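Local coordinates for acetyl-CoA acetyltransferase (Bacillus anthracis, PDB 3SS6), which probably catalyses the reversible, thiolase-type transfer of an acetyl group between two acetyl-CoA molecules, giving acetoacetyl-CoA and free CoA, at residues Ile9-Val13 with Ala40-Gly44; Arg14-Phe20 with Leu251-Ala256; Glu53-Gly57 with Thr68-Ala73; Ser255-Val259 with Ala357-Val361. One frame throughout, in Å; residues are numbered along the deposited sequence.

All four contacts share one mixed sheet. Contacts 1 and 2 use successive parts of strand 7-19; contacts 2 and 4 overlap at Ser255 and Ala256 on neighbouring strand 252-262. Contacts 1 and 4, centres about 10 Å apart, are joined by probable backbone hydrogen bonds, Thr10 N to Val259 O and Val13 O to Val257 N. Contact 3 lies toward one sheet edge, its centre about 17 Å from that of contact 2. A potassium ion lies about 3 Å from the Arg43 side chain of contact 1. Cys91, present as S-hydroxycysteine and probably the nucleophilic cysteine, as in other thiolases, just precedes helix 93-107, which packs on both segments of contact 4.

Contact 1: Ile9-Val13 with Ala40-Gly44; sequences ITAAV and AVKRG
Thr10 opens the contact with a hydrogen bond from OG1 to the carbonyl O of Gly44, 2.8 Å long, that ties strand 7-19 to segment 40-44. A chi1 of 61° sets OG1 between the backbone N and the carbonyl carbon and swings the hydroxyl toward Gly44. It meets the oxygen from the side, with a C=O...OG1 angle of 117°, and is tilted only slightly from the carbonyl plane. At Ala11 the side chain points toward 40-44: its CB lies 3.6 Å from Ala40 O and 3.8 Å from Gly44 CA, with Arg43 CB beside it. Val13 then uses both branches. CG2 packs on Ala40 CB at 3.8 Å, while CG1 sits over one face of the Arg43 guanidinium, toward its rim, 3.4 Å from NH1. Arg43 reaches it with its chain extended from CG to NE, laid across the valine. The guanidinium finds its polar partners beyond the two segments, NE in a salt bridge with Glu39 and NH1 in a hydrogen bond to the backbone O of Asp199; a bound potassium ion lies about 3 Å from the Arg43 side chain. The chemistry is therefore divided: a single hydroxyl bond joins Thr10 to Gly44, small methyls allow close approach in the middle, and Val13 covers the flat of a cation whose nitrogens bond to oxygen acceptors.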
loop_
_atom_site.group_PDB
_atom_site.type_symbol
_atom_site.label_atom_id
_atom_site.label_comp_id
_atom_site.label_asym_id
_atom_site.label_seq_id
_atom_site.Cartn_x
_atom_site.Cartn_y
_atom_site.Cartn_z
ATOM N N ILE A 9 -8.989 -42.943 -14.205
ATOM C CA ILE A 9 -9.640 -41.683 -13.889
ATOM C C ILE A 9 -11.134 -41.946 -13.899
ATOM O O ILE A 9 -11.673 -42.392 -14.912
ATOM C CB ILE A 9 -9.310 -40.631 -14.970
ATOM C CG1 ILE A 9 -7.817 -40.283 -14.930
ATOM C CG2 ILE A 9 -10.146 -39.360 -14.770
ATOM C CD1 ILE A 9 -7.300 -39.659 -16.218
ATOM N N THR A 10 -11.806 -41.674 -12.784
ATOM C CA THR A 10 -13.235 -42.009 -12.686
ATOM C C THR A 10 -14.198 -40.822 -12.791
ATOM O O THR A 10 -15.418 -41.014 -12.934
ATOM C CB THR A 10 -13.533 -42.788 -11.388
ATOM O OG1 THR A 10 -13.194 -41.981 -10.256
ATOM C CG2 THR A 10 -12.733 -44.088 -11.355
ATOM N N ALA A 11 -13.661 -39.608 -12.714
ATOM C CA ALA A 11 -14.457 -38.396 -12.885
ATOM C C ALA A 11 -13.531 -37.306 -13.372
ATOM O O ALA A 11 -12.333 -37.327 -13.074
ATOM C CB ALA A 11 -15.129 -37.970 -11.568
ATOM N N ALA A 12 -14.085 -36.367 -14.134
ATOM C CA ALA A 12 -13.300 -35.265 -14.669
ATOM C C ALA A 12 -14.242 -34.097 -14.894
ATOM O O ALA A 12 -15.082 -34.137 -15.795
ATOM C CB ALA A 12 -12.636 -35.679 -15.975
ATOM N N VAL A 13 -14.123 -33.071 -14.059
ATOM C CA VAL A 13 -15.060 -31.951 -14.101
ATOM C C VAL A 13 -14.332 -30.621 -13.965
ATOM O O VAL A 13 -13.180 -30.580 -13.538
ATOM C CB VAL A 13 -16.130 -32.057 -13.001
ATOM C CG1 VAL A 13 -17.082 -33.215 -13.299
ATOM C CG2 VAL A 13 -15.485 -32.207 -11.622
ATOM N N ALA A 40 -16.719 -33.587 -8.128
ATOM C CA ALA A 40 -15.836 -34.647 -8.599
ATOM C C ALA A 40 -15.977 -35.897 -7.748
ATOM O O ALA A 40 -16.105 -37.011 -8.269
ATOM C CB ALA A 40 -14.375 -34.181 -8.620
ATOM N N VAL A 41 -15.928 -35.716 -6.431
ATOM C CA VAL A 41 -16.005 -36.856 -5.533
ATOM C C VAL A 41 -17.370 -37.546 -5.678
ATOM O O VAL A 41 -17.458 -38.779 -5.705
ATOM C CB VAL A 41 -15.696 -36.423 -4.080
ATOM C CG1 VAL A 41 -16.082 -37.511 -3.087
ATOM C CG2 VAL A 41 -14.217 -36.056 -3.944
ATOM N N LYS A 42 -18.425 -36.749 -5.808
ATOM C CA LYS A 42 -19.776 -37.291 -5.989
ATOM C C LYS A 42 -19.874 -38.178 -7.219
ATOM O O LYS A 42 -20.567 -39.192 -7.204
ATOM C CB LYS A 42 -20.810 -36.170 -6.087
ATOM C CG LYS A 42 -21.152 -35.532 -4.752
ATOM C CD LYS A 42 -22.037 -34.302 -4.929
ATOM C CE LYS A 42 -22.169 -33.533 -3.621
ATOM N NZ LYS A 42 -22.831 -32.214 -3.818
ATOM N N ARG A 43 -19.183 -37.796 -8.286
ATOM C CA ARG A 43 -19.202 -38.578 -9.512
ATOM C C ARG A 43 -18.191 -39.708 -9.555
ATOM O O ARG A 43 -18.326 -40.632 -10.359
ATOM C CB ARG A 43 -18.910 -37.687 -10.702
ATOM C CG ARG A 43 -19.876 -36.569 -10.885
ATOM C CD ARG A 43 -19.515 -35.870 -12.165
ATOM N NE ARG A 43 -20.396 -34.759 -12.466
ATOM C CZ ARG A 43 -20.514 -34.231 -13.678
ATOM N NH1 ARG A 43 -19.803 -34.726 -14.689
ATOM N NH2 ARG A 43 -21.343 -33.220 -13.876
ATOM N N GLY A 44 -17.176 -39.623 -8.703
ATOM C CA GLY A 44 -15.989 -40.448 -8.835
ATOM C C GLY A 44 -16.059 -41.826 -8.211
ATOM O O GLY A 44 -15.102 -42.582 -8.298
#

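Contact 2: Arg14-Phe20 with Leu251-Ala256; sequences RSPIGTF and LNDGSA
Phe20 and Leu251 lie side by side at one end of an antiparallel pairing between strands 7-19 and 252-262, neighbours in the sheet of this thiolase-fold subunit. Phe20 CB rests 3.4 Å from Leu251 O. Because chi1 is -165°, CG stands anti to the backbone N, and the ring runs along the leucine. CD2 comes to 3.8 Å from Leu251 CB, and Leu251 CD1 lies over one ring face, offset toward the rim. Both residues also pack on Leu137 of the second subunit.

Two backbone bonds follow. Gly18 N donates to Asp253 O in its carbonyl plane, and Asp253 N returns a bond to Gly18 O from above that carbonyl's plane, making an antiparallel hydrogen-bonded pair. Ile17 sets CG2 against Asn252 CB at 3.6 Å. Between here and Arg14 the register slips by one residue, and a side chain helps to bridge the break: Ser15 OG accepts from Ser255 N at 2.9 Å, nearly straight at 165°, and itself donates to Pro16 O. Ser15 N meanwhile bonds to Ser255 O, and a water donating to Ser15 O and Ser255 O also joins the strands there. Beyond the slip Arg14 CB packs on Ala256 CB, and its guanidinium turns away to a salt bridge with Asp218 while NH1 also reaches Ser15 O.

At the Phe20 end two waters bridge the segments. One donates to both Thr19 O and Asp253 OD2, an oxygen also bonded to Ser122; another accepts from Phe20 N at 2.9 Å and donates to Leu251 O at 2.7 Å.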
loop_
_atom_site.group_PDB
_atom_site.type_symbol
_atom_site.label_atom_id
_atom_site.label_comp_id
_atom_site.label_asym_id
_atom_site.label_seq_id
_atom_site.Cartn_x
_atom_site.Cartn_y
_atom_site.Cartn_z
ATOM N N ARG A 14 -15.006 -29.530 -14.322
ATOM C CA ARG A 14 -14.374 -28.217 -14.221
ATOM C C ARG A 14 -15.414 -27.143 -13.998
ATOM O O ARG A 14 -16.575 -27.332 -14.309
ATOM C CB ARG A 14 -13.612 -27.904 -15.509
ATOM C CG ARG A 14 -14.517 -27.812 -16.765
ATOM C CD ARG A 14 -13.676 -27.375 -17.974
ATOM N NE ARG A 14 -14.397 -27.165 -19.240
ATOM C CZ ARG A 14 -14.963 -26.011 -19.607
ATOM N NH1 ARG A 14 -14.972 -24.957 -18.785
ATOM N NH2 ARG A 14 -15.532 -25.910 -20.806
ATOM N N SER A 15 -14.997 -26.005 -13.454
ATOM C CA SER A 15 -15.883 -24.843 -13.456
ATOM C C SER A 15 -15.955 -24.332 -14.889
ATOM O O SER A 15 -15.109 -24.684 -15.720
ATOM C CB SER A 15 -15.308 -23.744 -12.552
ATOM O OG SER A 15 -14.131 -23.177 -13.124
ATOM N N PRO A 16 -16.949 -23.481 -15.192
ATOM C CA PRO A 16 -16.788 -22.712 -16.427
ATOM C C PRO A 16 -15.603 -21.769 -16.215
ATOM O O PRO A 16 -15.206 -21.521 -15.068
ATOM C CB PRO A 16 -18.101 -21.900 -16.532
ATOM C CG PRO A 16 -18.993 -22.389 -15.408
ATOM C CD PRO A 16 -18.057 -22.977 -14.369
ATOM N N ILE A 17 -15.050 -21.250 -17.306
ATOM C CA ILE A 17 -13.897 -20.351 -17.206
ATOM C C ILE A 17 -14.377 -18.905 -17.272
ATOM O O ILE A 17 -15.006 -18.492 -18.253
ATOM C CB ILE A 17 -12.863 -20.643 -18.308
ATOM C CG1 ILE A 17 -12.336 -22.079 -18.162
ATOM C CG2 ILE A 17 -11.711 -19.636 -18.236
ATOM C CD1 ILE A 17 -11.576 -22.587 -19.376
ATOM N N GLY A 18 -14.085 -18.154 -16.214
ATOM C CA GLY A 18 -14.438 -16.744 -16.137
ATOM C C GLY A 18 -13.417 -15.833 -16.806
ATOM O O GLY A 18 -12.236 -16.178 -16.927
ATOM N N THR A 19 -13.883 -14.674 -17.266
ATOM C CA THR A 19 -12.981 -13.661 -17.812
ATOM C C THR A 19 -12.475 -12.767 -16.688
ATOM O O THR A 19 -13.065 -12.706 -15.617
ATOM C CB THR A 19 -13.668 -12.781 -18.878
ATOM O OG1 THR A 19 -14.847 -12.184 -18.324
ATOM C CG2 THR A 19 -14.039 -13.604 -20.089
ATOM N N PHE A 20 -11.366 -12.083 -16.937
ATOM C CA PHE A 20 -10.777 -11.221 -15.919
ATOM C C PHE A 20 -11.739 -10.128 -15.497
ATOM O O PHE A 20 -12.238 -9.362 -16.328
ATOM C CB PHE A 20 -9.469 -10.617 -16.428
ATOM C CG PHE A 20 -8.623 -10.015 -15.337
ATOM C CD1 PHE A 20 -8.603 -8.649 -15.132
ATOM C CD2 PHE A 20 -7.876 -10.831 -14.497
ATOM C CE1 PHE A 20 -7.827 -8.102 -14.115
ATOM C CE2 PHE A 20 -7.101 -10.291 -13.485
ATOM C CZ PHE A 20 -7.086 -8.926 -13.295
ATOM N N LEU A 251 -6.508 -13.524 -19.465
ATOM C CA LEU A 251 -6.336 -13.699 -18.034
ATOM C C LEU A 251 -7.699 -14.199 -17.559
ATOM O O LEU A 251 -8.731 -13.611 -17.901
ATOM C CB LEU A 251 -6.003 -12.362 -17.375
ATOM C CG LEU A 251 -4.788 -11.601 -17.930
ATOM C CD1 LEU A 251 -4.594 -10.260 -17.215
ATOM C CD2 LEU A 251 -3.534 -12.447 -17.832
ATOM N N ASN A 252 -7.715 -15.293 -16.809
ATOM C CA ASN A 252 -8.979 -15.985 -16.555
ATOM C C ASN A 252 -9.029 -16.689 -15.211
ATOM O O ASN A 252 -8.004 -16.873 -14.553
ATOM C CB ASN A 252 -9.244 -17.012 -17.660
ATOM C CG ASN A 252 -9.460 -16.370 -19.014
ATOM O OD1 ASN A 252 -10.590 -15.998 -19.377
ATOM N ND2 ASN A 252 -8.388 -16.236 -19.775
ATOM N N ASP A 253 -10.241 -17.088 -14.813
ATOM C CA ASP A 253 -10.463 -17.762 -13.530
ATOM C C ASP A 253 -11.094 -19.125 -13.779
ATOM O O ASP A 253 -12.009 -19.246 -14.589
ATOM C CB ASP A 253 -11.418 -16.936 -12.654
ATOM C CG ASP A 253 -10.978 -15.489 -12.504
ATOM O OD1 ASP A 253 -9.762 -15.238 -12.395
ATOM O OD2 ASP A 253 -11.844 -14.588 -12.488
ATOM N N GLY A 254 -10.639 -20.151 -13.078
ATOM C CA GLY A 254 -11.272 -21.454 -13.251
ATOM C C GLY A 254 -10.676 -22.525 -12.371
ATOM O O GLY A 254 -9.573 -22.371 -11.887
ATOM N N SER A 255 -11.412 -23.610 -12.162
ATOM C CA SER A 255 -10.843 -24.781 -11.497
ATOM C C SER A 255 -11.206 -26.034 -12.277
ATOM O O SER A 255 -12.149 -26.030 -13.087
ATOM C CB SER A 255 -11.356 -24.891 -10.056
ATOM O OG SER A 255 -12.776 -25.024 -10.036
ATOM N N ALA A 256 -10.442 -27.102 -12.063
ATOM C CA ALA A 256 -10.699 -28.364 -12.754
ATOM C C ALA A 256 -10.112 -29.506 -11.941
ATOM O O ALA A 256 -9.003 -29.390 -11.419
ATOM C CB ALA A 256 -10.091 -28.336 -14.158
HETATM O O HOH W 1 -12.160 -24.428 -15.585
HETATM O O HOH W 2 -14.208 -14.394 -13.774
HETATM O O HOH W 3 -10.319 -12.302 -19.668
#

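Contact 3: Glu53-Gly57 with Thr68-Ala73; sequences EVILG and TARTAA
Ala69 O, which receives the backbone N-H of Ala73 at 2.9 Å, links the two helix residues whose methyls Val54 touches, and Val54 CG1 itself lies near this oxygen. The bond is an ordinary turn of helix 68-75; no hydrogen bond crosses between 53-57 and 68-73, so the contact rests on apolar packing, chiefly of valine and leucine branches against alanine methyls. Val54 straddles that turn with its two branches. With chi1 at 172°, CG1 is anti to the backbone N and approaches Ala69 CB at 4.1 Å, while CG2 meets Ala73 CB at 4.0 Å. Ala69 CB fits against the strand backbone as well, 3.5 Å from Val54 O, and it is flanked further along by Leu56. That leucine, CG beside its backbone N, reaches the same helix face nearer its start: its CD1 lies 3.9 Å from Ala69 CA, with Thr68 CG2 and Ala72 CB as more distant neighbours. With an alanine at the centre of the interface, the axes of the two short segments come within 7.3 Å of each other, at 127° between their directions.

The arrangement belongs to a beta-alpha-beta unit: strand 53-57, helix 68-75, then strand 83-88, which pairs with 53-57 in parallel. Strand 112-120 runs along the other side of 53-57. Ala72 leans on Ala33 and Leu37 of helix 29-43, Ala69 N is held by Thr86 OG1 from strand 83-88, and Arg70 reaches past this subunit to Gly383 O of the third subunit.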
loop_
_atom_site.group_PDB
_atom_site.type_symbol
_atom_site.label_atom_id
_atom_site.label_comp_id
_atom_site.label_asym_id
_atom_site.label_seq_id
_atom_site.Cartn_x
_atom_site.Cartn_y
_atom_site.Cartn_z
ATOM N N GLU A 53 -5.729 -38.096 -0.671
ATOM C CA GLU A 53 -4.983 -36.860 -0.863
ATOM C C GLU A 53 -5.711 -35.997 -1.885
ATOM O O GLU A 53 -6.315 -36.520 -2.817
ATOM C CB GLU A 53 -3.600 -37.196 -1.425
ATOM C CG GLU A 53 -2.605 -36.055 -1.465
ATOM C CD GLU A 53 -1.733 -36.032 -0.230
ATOM O OE1 GLU A 53 -0.700 -36.736 -0.204
ATOM O OE2 GLU A 53 -2.091 -35.307 0.713
ATOM N N VAL A 54 -5.651 -34.683 -1.695
ATOM C CA VAL A 54 -6.062 -33.717 -2.715
ATOM C C VAL A 54 -4.794 -33.005 -3.157
ATOM O O VAL A 54 -4.052 -32.506 -2.324
ATOM C CB VAL A 54 -7.046 -32.676 -2.150
ATOM C CG1 VAL A 54 -7.306 -31.557 -3.159
ATOM C CG2 VAL A 54 -8.366 -33.372 -1.743
ATOM N N ILE A 55 -4.521 -32.984 -4.458
ATOM C CA ILE A 55 -3.328 -32.297 -4.958
ATOM C C ILE A 55 -3.760 -31.268 -5.986
ATOM O O ILE A 55 -4.412 -31.614 -6.972
ATOM C CB ILE A 55 -2.349 -33.287 -5.627
ATOM C CG1 ILE A 55 -2.096 -34.471 -4.701
ATOM C CG2 ILE A 55 -1.021 -32.576 -5.977
ATOM C CD1 ILE A 55 -1.128 -35.497 -5.292
ATOM N N LEU A 56 -3.442 -29.998 -5.745
ATOM C CA LEU A 56 -3.837 -28.933 -6.667
ATOM C C LEU A 56 -2.647 -28.162 -7.212
ATOM O O LEU A 56 -1.741 -27.773 -6.454
ATOM C CB LEU A 56 -4.768 -27.923 -5.978
ATOM C CG LEU A 56 -6.155 -28.412 -5.555
ATOM C CD1 LEU A 56 -6.930 -27.245 -4.961
ATOM C CD2 LEU A 56 -6.878 -28.978 -6.766
ATOM N N GLY A 57 -2.706 -27.834 -8.495
ATOM C CA GLY A 57 -1.704 -26.992 -9.116
ATOM C C GLY A 57 -2.237 -25.574 -8.935
ATOM O O GLY A 57 -3.419 -25.333 -9.152
ATOM N N THR A 68 -3.309 -24.386 -0.646
ATOM C CA THR A 68 -4.610 -24.329 -1.233
ATOM C C THR A 68 -5.363 -25.637 -1.237
ATOM O O THR A 68 -6.522 -25.663 -1.010
ATOM C CB THR A 68 -4.510 -23.905 -2.725
ATOM O OG1 THR A 68 -3.578 -22.866 -2.875
ATOM C CG2 THR A 68 -5.867 -23.506 -3.310
ATOM N N ALA A 69 -4.638 -26.707 -1.495
ATOM C CA ALA A 69 -5.246 -28.040 -1.572
ATOM C C ALA A 69 -5.853 -28.501 -0.239
ATOM O O ALA A 69 -7.007 -28.933 -0.185
ATOM C CB ALA A 69 -4.209 -29.047 -2.058
ATOM N N ARG A 70 -5.076 -28.409 0.835
ATOM C CA ARG A 70 -5.567 -28.830 2.142
ATOM C C ARG A 70 -6.696 -27.918 2.578
ATOM O O ARG A 70 -7.704 -28.378 3.127
ATOM C CB ARG A 70 -4.437 -28.808 3.179
ATOM C CG ARG A 70 -4.912 -28.935 4.626
ATOM C CD ARG A 70 -5.621 -30.261 4.915
ATOM N NE ARG A 70 -5.750 -30.430 6.367
ATOM C CZ ARG A 70 -6.239 -31.513 6.966
ATOM N NH1 ARG A 70 -6.642 -32.552 6.244
ATOM N NH2 ARG A 70 -6.307 -31.562 8.297
ATOM N N THR A 71 -6.527 -26.619 2.338
ATOM C CA THR A 71 -7.541 -25.665 2.748
ATOM C C THR A 71 -8.851 -25.932 1.997
ATOM O O THR A 71 -9.917 -25.917 2.594
ATOM C CB THR A 71 -7.066 -24.219 2.564
ATOM O OG1 THR A 71 -5.871 -24.007 3.332
ATOM C CG2 THR A 71 -8.131 -23.241 3.044
ATOM N N ALA A 72 -8.768 -26.196 0.698
ATOM C CA ALA A 72 -9.984 -26.453 -0.078
ATOM C C ALA A 72 -10.633 -27.776 0.335
ATOM O O ALA A 72 -11.864 -27.895 0.366
ATOM C CB ALA A 72 -9.678 -26.441 -1.577
ATOM N N ALA A 73 -9.813 -28.775 0.659
ATOM C CA ALA A 73 -10.363 -30.052 1.119
ATOM C C ALA A 73 -11.211 -29.839 2.379
ATOM O O ALA A 73 -12.343 -30.344 2.491
ATOM C CB ALA A 73 -9.232 -31.054 1.397
#

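Contact 4: Ser255-Val259 with Ala357-Val361; sequences SAVLV and ARITV
Helix 352-370, from the C-terminal thiolase region, lies against strand 252-262 of the N-terminal region here, so the contact joins the two halves of the fold. The axes of the short segments come within 7.5 Å and make 59° with each other. Small residues allow this closeness: Ala256 CB points into the helix, 3.7 Å from Arg358 N and 4.0 Å from Ala357 CB, and the latter methyl also rests near Ala256 O.

Leu258 adds a second patch through its forked end, though Ala256 CB also reaches Val361 CG2. Its chi1 of -74° puts CG beside the backbone N, and the two leucine methyls then diverge toward successive helix residues. CD1 touches Val361 CG2 at 3.6 Å, the two side chains sliding past each other in opposite directions; CD2 meets Thr360 CG2 at 4.1 Å, nearly at right angles. Thr360 keeps its hydroxyl for Gly356 O, leaving its methyl for the leucine.

No hydrogen bond crosses the interface. Helix 93-107 packs alongside, with Ile98 against Leu258 and Ala357, and Met95 against Thr360. Helix 29-43 meets the side chain of Val257, which points away from 357-361, while strands 7-19 and 112-120 flank strand 252-262 in the sheet.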
loop_
_atom_site.group_PDB
_atom_site.type_symbol
_atom_site.label_atom_id
_atom_site.label_comp_id
_atom_site.label_asym_id
_atom_site.label_seq_id
_atom_site.Cartn_x
_atom_site.Cartn_y
_atom_site.Cartn_z
ATOM N N SER A 255 -11.412 -23.610 -12.162
ATOM C CA SER A 255 -10.843 -24.781 -11.497
ATOM C C SER A 255 -11.206 -26.034 -12.277
ATOM O O SER A 255 -12.149 -26.030 -13.087
ATOM C CB SER A 255 -11.356 -24.891 -10.056
ATOM O OG SER A 255 -12.776 -25.024 -10.036
ATOM N N ALA A 256 -10.442 -27.102 -12.063
ATOM C CA ALA A 256 -10.699 -28.364 -12.754
ATOM C C ALA A 256 -10.112 -29.506 -11.941
ATOM O O ALA A 256 -9.003 -29.390 -11.419
ATOM C CB ALA A 256 -10.091 -28.336 -14.158
ATOM N N VAL A 257 -10.850 -30.609 -11.836
ATOM C CA VAL A 257 -10.519 -31.655 -10.872
ATOM C C VAL A 257 -10.798 -33.025 -11.489
ATOM O O VAL A 257 -11.812 -33.202 -12.161
ATOM C CB VAL A 257 -11.414 -31.490 -9.604
ATOM C CG1 VAL A 257 -11.209 -32.610 -8.639
ATOM C CG2 VAL A 257 -11.114 -30.148 -8.901
ATOM N N LEU A 258 -9.888 -33.973 -11.278
ATOM C CA LEU A 258 -10.121 -35.366 -11.658
ATOM C C LEU A 258 -10.131 -36.217 -10.394
ATOM O O LEU A 258 -9.462 -35.890 -9.413
ATOM C CB LEU A 258 -9.000 -35.882 -12.564
ATOM C CG LEU A 258 -8.915 -35.446 -14.025
ATOM C CD1 LEU A 258 -8.763 -33.931 -14.132
ATOM C CD2 LEU A 258 -7.724 -36.164 -14.638
ATOM N N VAL A 259 -10.867 -37.330 -10.427
ATOM C CA VAL A 259 -10.718 -38.343 -9.389
ATOM C C VAL A 259 -9.922 -39.484 -10.009
ATOM O O VAL A 259 -10.293 -40.008 -11.069
ATOM C CB VAL A 259 -12.080 -38.877 -8.875
ATOM C CG1 VAL A 259 -11.858 -40.012 -7.867
ATOM C CG2 VAL A 259 -12.904 -37.737 -8.247
ATOM N N ALA A 357 -4.921 -29.093 -15.940
ATOM C CA ALA A 357 -6.006 -30.015 -15.589
ATOM C C ALA A 357 -7.230 -29.807 -16.482
ATOM O O ALA A 357 -7.877 -30.771 -16.886
ATOM C CB ALA A 357 -6.391 -29.858 -14.126
ATOM N N ARG A 358 -7.540 -28.552 -16.794
ATOM C CA ARG A 358 -8.695 -28.217 -17.638
ATOM C C ARG A 358 -8.646 -28.901 -19.007
ATOM O O ARG A 358 -9.630 -29.514 -19.443
ATOM C CB ARG A 358 -8.808 -26.685 -17.786
ATOM C CG ARG A 358 -10.223 -26.167 -18.084
ATOM C CD ARG A 358 -10.599 -26.419 -19.561
ATOM N NE ARG A 358 -9.709 -25.698 -20.468
ATOM C CZ ARG A 358 -9.682 -25.887 -21.787
ATOM N NH1 ARG A 358 -10.477 -26.790 -22.339
ATOM N NH2 ARG A 358 -8.864 -25.170 -22.552
ATOM N N ILE A 359 -7.496 -28.827 -19.675
ATOM C CA ILE A 359 -7.397 -29.422 -21.006
ATOM C C ILE A 359 -7.482 -30.939 -20.931
ATOM O O ILE A 359 -7.923 -31.583 -21.885
ATOM C CB ILE A 359 -6.146 -28.955 -21.806
ATOM C CG1 ILE A 359 -4.839 -29.445 -21.165
ATOM C CG2 ILE A 359 -6.168 -27.432 -21.970
ATOM C CD1 ILE A 359 -3.580 -29.094 -21.990
ATOM N N THR A 360 -7.088 -31.509 -19.791
ATOM C CA THR A 360 -7.186 -32.962 -19.611
ATOM C C THR A 360 -8.656 -33.366 -19.442
ATOM O O THR A 360 -9.124 -34.333 -20.049
ATOM C CB THR A 360 -6.322 -33.448 -18.429
ATOM O OG1 THR A 360 -4.956 -33.048 -18.648
ATOM C CG2 THR A 360 -6.384 -34.973 -18.300
ATOM N N VAL A 361 -9.382 -32.619 -18.620
ATOM C CA VAL A 361 -10.833 -32.816 -18.495
ATOM C C VAL A 361 -11.500 -32.773 -19.869
ATOM O O VAL A 361 -12.278 -33.663 -20.234
ATOM C CB VAL A 361 -11.468 -31.741 -17.583
ATOM C CG1 VAL A 361 -13.003 -31.753 -17.690
ATOM C CG2 VAL A 361 -11.040 -31.929 -16.146
#